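Side-chain contact in MATE family efflux transporter (Vibrio cholerae, PDB 6IDP), which probably exports drugs and other toxic compounds across the cell membrane as a MATE-family multidrug transporter, changing conformation in a proton-dependent way: residues Q308-A313 against L427-A432. Numbering follows the deposited sequence.
Sequences QLVRIA and LAYQKA
Val310 meets the phenol end of Tyr429, its branched head set against the hydroxyl and the neighbouring part of the ring. The tyrosine OH lies 3.7 Å from Val310 CB and is also close to both methyl groups, so the oxygen rests against the fork of the valine. The CG1 branch reaches further along the ring, with Val310 CG1 3.8 Å from Tyr429 CE2, an apolar contact made obliquely to the ring plane. The two side chains arrive from opposite directions, and both first torsions serve this meeting: CG of Tyr429 stands opposite its own backbone nitrogen (chi1 163°), which sends the ring out across the gap, while Val310 turns CG1 the same way (chi1 168°). The pair illustrates how a long aromatic residue facing a short one can bridge two separated helices, here with their nearest CA atoms, those of Val310 and Tyr429, 10.4 Å apart. The next residue along each helix, Arg311 and Gln430, adds a looser, polar flank. The chain of Arg311, extended through its middle bonds, carries its guanidinium towards the amide of Gln430, but Arg311 NH2 and Gln430 OE1 remain 4.2 Å apart, a separation that leaves at most a weak attraction and no hydrogen bond. Arg311 also touches a bound monoolein lipid, whereas Val310 and Tyr429 are buried. Met369 of helix 360-375 touches both of these residues, and Ile294 of helix 281-299 adds to the packing on Val310. Only 116 Å² is buried between the two segments, a modest area that reflects contact through side-chain ends while the backbones stay well separated. The contact joins helix 303-330 to the C-terminal end of helix 379-435, within the C-terminal of the two helical bundles that make up the MATE fold.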
ATOM      1  N   GLN A 308      -0.184   3.522  24.541  1.00 27.31           N
ATOM      2  CA  GLN A 308       1.046   4.310  24.532  1.00 28.07           C
ATOM      3  C   GLN A 308       1.717   4.321  23.150  1.00 28.18           C
ATOM      4  O   GLN A 308       2.070   5.381  22.637  1.00 29.95           O
ATOM      5  CB  GLN A 308       2.023   3.788  25.594  1.00 29.28           C
ATOM      6  CG  GLN A 308       1.532   3.989  27.023  1.00 30.67           C
ATOM      7  CD  GLN A 308       2.551   3.582  28.075  1.00 36.23           C
ATOM      8  OE1 GLN A 308       3.290   2.610  27.908  1.00 36.87           O
ATOM      9  NE2 GLN A 308       2.586   4.325  29.174  1.00 41.57           N
ATOM     10  N   LEU A 309       1.879   3.146  22.552  1.00 28.17           N
ATOM     11  CA  LEU A 309       2.555   3.025  21.259  1.00 25.50           C
ATOM     12  C   LEU A 309       1.817   3.767  20.143  1.00 32.38           C
ATOM     13  O   LEU A 309       2.444   4.373  19.270  1.00 30.37           O
ATOM     14  CB  LEU A 309       2.721   1.551  20.879  1.00 25.26           C
ATOM     15  CG  LEU A 309       3.444   1.246  19.566  1.00 36.29           C
ATOM     16  CD1 LEU A 309       4.854   1.823  19.568  1.00 32.94           C
ATOM     17  CD2 LEU A 309       3.474  -0.254  19.311  1.00 32.06           C
ATOM     18  N   VAL A 310       0.488   3.719  20.172  1.00 29.07           N
ATOM     19  CA  VAL A 310      -0.313   4.402  19.166  1.00 29.22           C
ATOM     20  C   VAL A 310      -0.157   5.918  19.288  1.00 32.02           C
ATOM     21  O   VAL A 310      -0.015   6.621  18.284  1.00 32.97           O
ATOM     22  CB  VAL A 310      -1.805   4.012  19.270  1.00 28.83           C
ATOM     23  CG1 VAL A 310      -2.672   4.941  18.425  1.00 29.05           C
ATOM     24  CG2 VAL A 310      -2.000   2.566  18.837  1.00 23.13           C
ATOM     25  N   ARG A 311      -0.168   6.416  20.519  1.00 34.15           N
ATOM     26  CA  ARG A 311       0.008   7.844  20.752  1.00 38.41           C
ATOM     27  C   ARG A 311       1.409   8.296  20.349  1.00 33.44           C
ATOM     28  O   ARG A 311       1.578   9.382  19.795  1.00 28.78           O
ATOM     29  CB  ARG A 311      -0.273   8.189  22.217  1.00 39.19           C
ATOM     30  CG  ARG A 311      -1.757   8.231  22.550  1.00 44.11           C
ATOM     31  CD  ARG A 311      -2.006   8.392  24.039  1.00 45.83           C
ATOM     32  NE  ARG A 311      -3.420   8.622  24.325  1.00 55.04           N
ATOM     33  CZ  ARG A 311      -3.955   9.820  24.541  1.00 60.48           C
ATOM     34  NH1 ARG A 311      -3.191  10.904  24.514  1.00 60.03           N
ATOM     35  NH2 ARG A 311      -5.252   9.935  24.789  1.00 64.71           N
ATOM     36  N   ILE A 312       2.406   7.460  20.624  1.00 30.71           N
ATOM     37  CA  ILE A 312       3.770   7.719  20.169  1.00 34.24           C
ATOM     38  C   ILE A 312       3.806   7.824  18.647  1.00 33.15           C
ATOM     39  O   ILE A 312       4.384   8.758  18.093  1.00 32.18           O
ATOM     40  CB  ILE A 312       4.749   6.618  20.632  1.00 33.40           C
ATOM     41  CG1 ILE A 312       4.944   6.676  22.145  1.00 28.90           C
ATOM     42  CG2 ILE A 312       6.095   6.762  19.934  1.00 35.85           C
ATOM     43  CD1 ILE A 312       5.831   5.570  22.685  1.00 29.55           C
ATOM     44  N   ALA A 313       3.168   6.866  17.982  1.00 31.48           N
ATOM     45  CA  ALA A 313       3.088   6.855  16.526  1.00 31.57           C
ATOM     46  C   ALA A 313       2.399   8.106  15.987  1.00 30.89           C
ATOM     47  O   ALA A 313       2.842   8.687  14.996  1.00 26.40           O
ATOM     48  CB  ALA A 313       2.359   5.608  16.049  1.00 23.00           C
ATOM     49  N   LEU A 427     -11.287  10.025  16.413  1.00 33.86           N
ATOM     50  CA  LEU A 427     -12.499   9.904  17.219  1.00 36.48           C
ATOM     51  C   LEU A 427     -13.102   8.507  17.123  1.00 34.45           C
ATOM     52  O   LEU A 427     -13.590   7.959  18.114  1.00 34.94           O
ATOM     53  CB  LEU A 427     -13.537  10.944  16.787  1.00 26.26           C
ATOM     54  CG  LEU A 427     -13.198  12.403  17.096  1.00 33.89           C
ATOM     55  CD1 LEU A 427     -14.256  13.337  16.524  1.00 35.87           C
ATOM     56  CD2 LEU A 427     -13.054  12.601  18.594  1.00 34.43           C
ATOM     57  N   ALA A 428     -13.073   7.942  15.918  1.00 27.05           N
ATOM     58  CA  ALA A 428     -13.595   6.602  15.674  1.00 28.99           C
ATOM     59  C   ALA A 428     -12.758   5.550  16.398  1.00 29.71           C
ATOM     60  O   ALA A 428     -13.289   4.574  16.926  1.00 27.87           O
ATOM     61  CB  ALA A 428     -13.636   6.312  14.185  1.00 22.54           C
ATOM     62  N   TYR A 429     -11.444   5.757  16.405  1.00 28.81           N
ATOM     63  CA  TYR A 429     -10.524   4.900  17.143  1.00 26.71           C
ATOM     64  C   TYR A 429     -10.810   4.942  18.639  1.00 32.47           C
ATOM     65  O   TYR A 429     -10.786   3.913  19.315  1.00 31.23           O
ATOM     66  CB  TYR A 429      -9.079   5.323  16.874  1.00 21.90           C
ATOM     67  CG  TYR A 429      -8.064   4.788  17.866  1.00 24.75           C
ATOM     68  CD1 TYR A 429      -7.885   3.422  18.044  1.00 27.62           C
ATOM     69  CD2 TYR A 429      -7.266   5.652  18.606  1.00 22.16           C
ATOM     70  CE1 TYR A 429      -6.953   2.929  18.944  1.00 22.99           C
ATOM     71  CE2 TYR A 429      -6.331   5.173  19.508  1.00 31.33           C
ATOM     72  CZ  TYR A 429      -6.179   3.808  19.672  1.00 26.98           C
ATOM     73  OH  TYR A 429      -5.250   3.325  20.565  1.00 26.51           O
ATOM     74  N   GLN A 430     -11.078   6.138  19.153  1.00 27.98           N
ATOM     75  CA  GLN A 430     -11.365   6.298  20.571  1.00 30.63           C
ATOM     76  C   GLN A 430     -12.704   5.670  20.939  1.00 32.56           C
ATOM     77  O   GLN A 430     -12.848   5.092  22.015  1.00 38.09           O
ATOM     78  CB  GLN A 430     -11.344   7.775  20.961  1.00 31.34           C
ATOM     79  CG  GLN A 430      -9.955   8.377  20.956  1.00 43.34           C
ATOM     80  CD  GLN A 430      -9.816   9.534  21.923  1.00 57.12           C
ATOM     81  OE1 GLN A 430      -8.948   9.525  22.795  1.00 63.15           O
ATOM     82  NE2 GLN A 430     -10.669  10.541  21.771  1.00 55.55           N
ATOM     83  N   LYS A 431     -13.677   5.781  20.041  1.00 30.79           N
ATOM     84  CA  LYS A 431     -14.983   5.173  20.267  1.00 32.61           C
ATOM     85  C   LYS A 431     -14.879   3.653  20.216  1.00 34.60           C
ATOM     86  O   LYS A 431     -15.566   2.948  20.956  1.00 35.29           O
ATOM     87  CB  LYS A 431     -16.000   5.668  19.239  1.00 35.37           C
ATOM     88  CG  LYS A 431     -17.419   5.225  19.534  1.00 43.10           C
ATOM     89  CD  LYS A 431     -18.348   5.522  18.374  1.00 60.49           C
ATOM     90  CE  LYS A 431     -19.777   5.135  18.713  1.00 70.24           C
ATOM     91  NZ  LYS A 431     -20.673   5.226  17.527  1.00 74.25           N
ATOM     92  N   ALA A 432     -14.011   3.159  19.339  1.00 28.24           N
ATOM     93  CA  ALA A 432     -13.782   1.728  19.204  1.00 30.77           C
ATOM     94  C   ALA A 432     -13.203   1.123  20.484  1.00 31.69           C
ATOM     95  O   ALA A 432     -13.569   0.011  20.864  1.00 28.10           O
ATOM     96  CB  ALA A 432     -12.860   1.448  18.029  1.00 23.39           C
TER